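Local coordinates for protein-glutamate methylesterase/protein-glutamine glutaminase (Thermotoga maritima, PDB 3SFT), which probably removes methyl esters from specific glutamate residues of chemoreceptors and deamidates specific glutamines, seen here as its C-terminal catalytic domain, at residues Asp83-Leu88 with Asp100-Ile105. Residues are numbered along the deposited sequence; the frame is centred on the assembly and turned at random.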
ATOM      1  N   ASP A  83      -0.095  10.753  11.963  1.00 29.11           N
ATOM      2  CA  ASP A  83       1.017  11.466  12.599  1.00 31.49           C
ATOM      3  C   ASP A  83       2.426  10.917  12.361  1.00 31.12           C
ATOM      4  O   ASP A  83       3.410  11.589  12.679  1.00 29.31           O
ATOM      5  CB  ASP A  83       0.775  11.603  14.109  1.00 35.89           C
ATOM      6  CG  ASP A  83      -0.468  12.415  14.434  1.00 40.32           C
ATOM      7  OD1 ASP A  83      -0.613  13.526  13.873  1.00 42.30           O
ATOM      8  OD2 ASP A  83      -1.290  11.944  15.255  1.00 40.49           O
ATOM      9  N   PHE A  84       2.530   9.712  11.806  1.00 30.10           N
ATOM     10  CA  PHE A  84       3.839   9.098  11.559  1.00 29.19           C
ATOM     11  C   PHE A  84       3.959   8.496  10.162  1.00 27.89           C
ATOM     12  O   PHE A  84       2.961   8.139   9.538  1.00 26.12           O
ATOM     13  CB  PHE A  84       4.099   7.942  12.541  1.00 31.35           C
ATOM     14  CG  PHE A  84       4.067   8.327  13.994  1.00 34.41           C
ATOM     15  CD1 PHE A  84       5.213   8.786  14.633  1.00 36.29           C
ATOM     16  CD2 PHE A  84       2.909   8.148  14.748  1.00 35.05           C
ATOM     17  CE1 PHE A  84       5.207   9.057  16.007  1.00 38.25           C
ATOM     18  CE2 PHE A  84       2.892   8.417  16.118  1.00 35.82           C
ATOM     19  CZ  PHE A  84       4.041   8.871  16.749  1.00 36.34           C
ATOM     20  N   HIS A  85       5.193   8.405   9.676  1.00 26.72           N
ATOM     21  CA  HIS A  85       5.478   7.758   8.399  1.00 25.80           C
ATOM     22  C   HIS A  85       5.678   6.314   8.845  1.00 25.55           C
ATOM     23  O   HIS A  85       6.283   6.068   9.894  1.00 26.65           O
ATOM     24  CB  HIS A  85       6.780   8.273   7.784  1.00 23.50           C
ATOM     25  CG  HIS A  85       6.644   9.592   7.090  1.00 23.25           C
ATOM     26  ND1 HIS A  85       5.681   9.834   6.138  1.00 23.21           N
ATOM     27  CD2 HIS A  85       7.360  10.735   7.203  1.00 23.14           C
ATOM     28  CE1 HIS A  85       5.807  11.072   5.692  1.00 23.58           C
ATOM     29  NE2 HIS A  85       6.818  11.639   6.322  1.00 24.89           N
ATOM     30  N   LEU A  86       5.110   5.371   8.105  1.00 23.66           N
ATOM     31  CA  LEU A  86       5.234   3.962   8.456  1.00 22.67           C
ATOM     32  C   LEU A  86       6.441   3.310   7.788  1.00 23.27           C
ATOM     33  O   LEU A  86       6.459   3.100   6.573  1.00 23.46           O
ATOM     34  CB  LEU A  86       3.956   3.215   8.079  1.00 21.76           C
ATOM     35  CG  LEU A  86       3.910   1.731   8.440  1.00 22.18           C
ATOM     36  CD1 LEU A  86       4.002   1.562   9.951  1.00 21.28           C
ATOM     37  CD2 LEU A  86       2.620   1.118   7.909  1.00 20.58           C
ATOM     38  N   GLY A  87       7.452   2.989   8.590  1.00 22.59           N
ATOM     39  CA  GLY A  87       8.636   2.354   8.051  1.00 22.12           C
ATOM     40  C   GLY A  87       8.617   0.853   8.233  1.00 22.51           C
ATOM     41  O   GLY A  87       7.742   0.311   8.908  1.00 23.91           O
ATOM     42  N   LEU A  88       9.543   0.182   7.556  1.00 22.63           N
ATOM     43  CA  LEU A  88       9.712  -1.263   7.645  1.00 23.82           C
ATOM     44  C   LEU A  88      11.201  -1.518   7.817  1.00 24.32           C
ATOM     45  O   LEU A  88      12.025  -0.817   7.229  1.00 25.03           O
ATOM     46  CB  LEU A  88       9.211  -1.981   6.387  1.00 22.09           C
ATOM     47  CG  LEU A  88       7.701  -2.168   6.239  1.00 24.11           C
ATOM     48  CD1 LEU A  88       7.091  -0.974   5.526  1.00 21.26           C
ATOM     49  CD2 LEU A  88       7.425  -3.435   5.455  1.00 25.90           C
ATOM     50  N   ASP A 100       8.042   6.476  12.125  1.00 34.69           N
ATOM     51  CA  ASP A 100       9.015   7.530  11.905  1.00 37.93           C
ATOM     52  C   ASP A 100       8.327   8.894  11.913  1.00 39.93           C
ATOM     53  O   ASP A 100       7.243   9.054  11.349  1.00 39.42           O
ATOM     54  CB  ASP A 100       9.712   7.267  10.566  1.00 38.03           C
ATOM     55  CG  ASP A 100      10.781   8.279  10.249  1.00 38.31           C
ATOM     56  OD1 ASP A 100      11.945   8.072  10.653  1.00 40.39           O
ATOM     57  OD2 ASP A 100      10.452   9.272   9.577  1.00 38.25           O
ATOM     58  N   LYS A 101       8.949   9.876  12.558  1.00 41.94           N
ATOM     59  CA  LYS A 101       8.353  11.206  12.616  1.00 43.94           C
ATOM     60  C   LYS A 101       9.137  12.282  11.878  1.00 43.38           C
ATOM     61  O   LYS A 101       9.194  13.430  12.320  1.00 43.04           O
ATOM     62  CB  LYS A 101       8.088  11.631  14.064  1.00 46.39           C
ATOM     63  CG  LYS A 101       6.624  11.988  14.302  1.00 50.09           C
ATOM     64  CD  LYS A 101       6.385  12.566  15.688  1.00 52.96           C
ATOM     65  CE  LYS A 101       4.927  12.417  16.109  1.00 54.03           C
ATOM     66  NZ  LYS A 101       3.991  12.826  15.031  1.00 54.04           N
ATOM     67  N   SER A 102       9.727  11.914  10.743  1.00 42.95           N
ATOM     68  CA  SER A 102      10.471  12.879   9.946  1.00 44.12           C
ATOM     69  C   SER A 102       9.479  13.798   9.228  1.00 44.36           C
ATOM     70  O   SER A 102       8.268  13.579   9.292  1.00 43.71           O
ATOM     71  CB  SER A 102      11.401  12.180   8.946  1.00 44.09           C
ATOM     72  OG  SER A 102      10.679  11.402   8.008  1.00 45.27           O
ATOM     73  N   ASP A 103       9.998  14.813   8.546  1.00 46.10           N
ATOM     74  CA  ASP A 103       9.176  15.792   7.834  1.00 47.74           C
ATOM     75  C   ASP A 103       8.123  15.218   6.895  1.00 48.17           C
ATOM     76  O   ASP A 103       8.274  14.118   6.373  1.00 48.29           O
ATOM     77  CB  ASP A 103      10.066  16.759   7.048  1.00 49.02           C
ATOM     78  CG  ASP A 103      10.860  17.694   7.941  1.00 49.86           C
ATOM     79  OD1 ASP A 103      10.603  17.733   9.165  1.00 51.04           O
ATOM     80  OD2 ASP A 103      11.740  18.405   7.411  1.00 50.81           O
ATOM     81  N   LYS A 104       7.068  15.995   6.677  1.00 48.94           N
ATOM     82  CA  LYS A 104       5.992  15.603   5.788  1.00 50.64           C
ATOM     83  C   LYS A 104       6.522  15.554   4.351  1.00 52.44           C
ATOM     84  O   LYS A 104       7.349  16.380   3.960  1.00 52.93           O
ATOM     85  CB  LYS A 104       4.826  16.595   5.906  1.00 49.67           C
ATOM     86  CG  LYS A 104       4.093  16.533   7.244  1.00 49.85           C
ATOM     87  CD  LYS A 104       2.962  17.551   7.318  1.00 49.12           C
ATOM     88  CE  LYS A 104       2.270  17.466   8.665  1.00 50.11           C
ATOM     89  NZ  LYS A 104       1.224  18.509   8.832  1.00 52.18           N
ATOM     90  N   ILE A 105       6.117  14.534   3.600  1.00 54.02           N
ATOM     91  CA  ILE A 105       6.517  14.380   2.216  1.00 55.82           C
ATOM     92  C   ILE A 105       5.231  14.794   1.515  1.00 57.63           C
ATOM     93  O   ILE A 105       4.334  13.963   1.339  1.00 58.70           O
ATOM     94  CB  ILE A 105       6.896  12.913   1.938  1.00 55.28           C
ATOM     95  CG1 ILE A 105       8.120  12.526   2.769  1.00 55.29           C
ATOM     96  CG2 ILE A 105       7.139  12.691   0.457  1.00 55.92           C
ATOM     97  CD1 ILE A 105       8.453  11.027   2.736  1.00 54.93           C
TER
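His85 and Asp100 form the last hydrogen-bonded pair of an antiparallel beta hairpin, strands 85-91 and 94-100, with His85 N 2.7 Å from Asp100 O and Asp100 N 2.9 Å from His85 O. Beyond this pair the second strand becomes a loop, and side chains take over from the backbone. The His85 imidazole reaches across to it: NE2 donates to Asp103 O at 2.9 Å, the acceptor lying in the ring plane while the nitrogen stands above the carbonyl plane. Ile105 CD1 approaches the same ring off-centre in a CH-pi contact, and ND1 accepts a hydrogen bond from Ala111 N, so both ring nitrogens are engaged and the ring's rotation is fixed. Asp100 OD2 closes an Asx turn, accepting from Ser102 N and, at 2.7 Å, from Ser102 OG. On the other flank Lys101 crosses Phe84, CE 3.4 Å from ring atom CE1; a bend at chi4 (-46°) places NZ over the ring face, a cation-pi contact, and lets it donate a 2.7 Å hydrogen bond to Asp83 O. The Ile105 side chain lies about 5 Å from that of the predicted catalytic Asp138. The two His85 ring bonds are consistent with a neutral imidazole protonated on NE2, tying the hairpin's end to the loop.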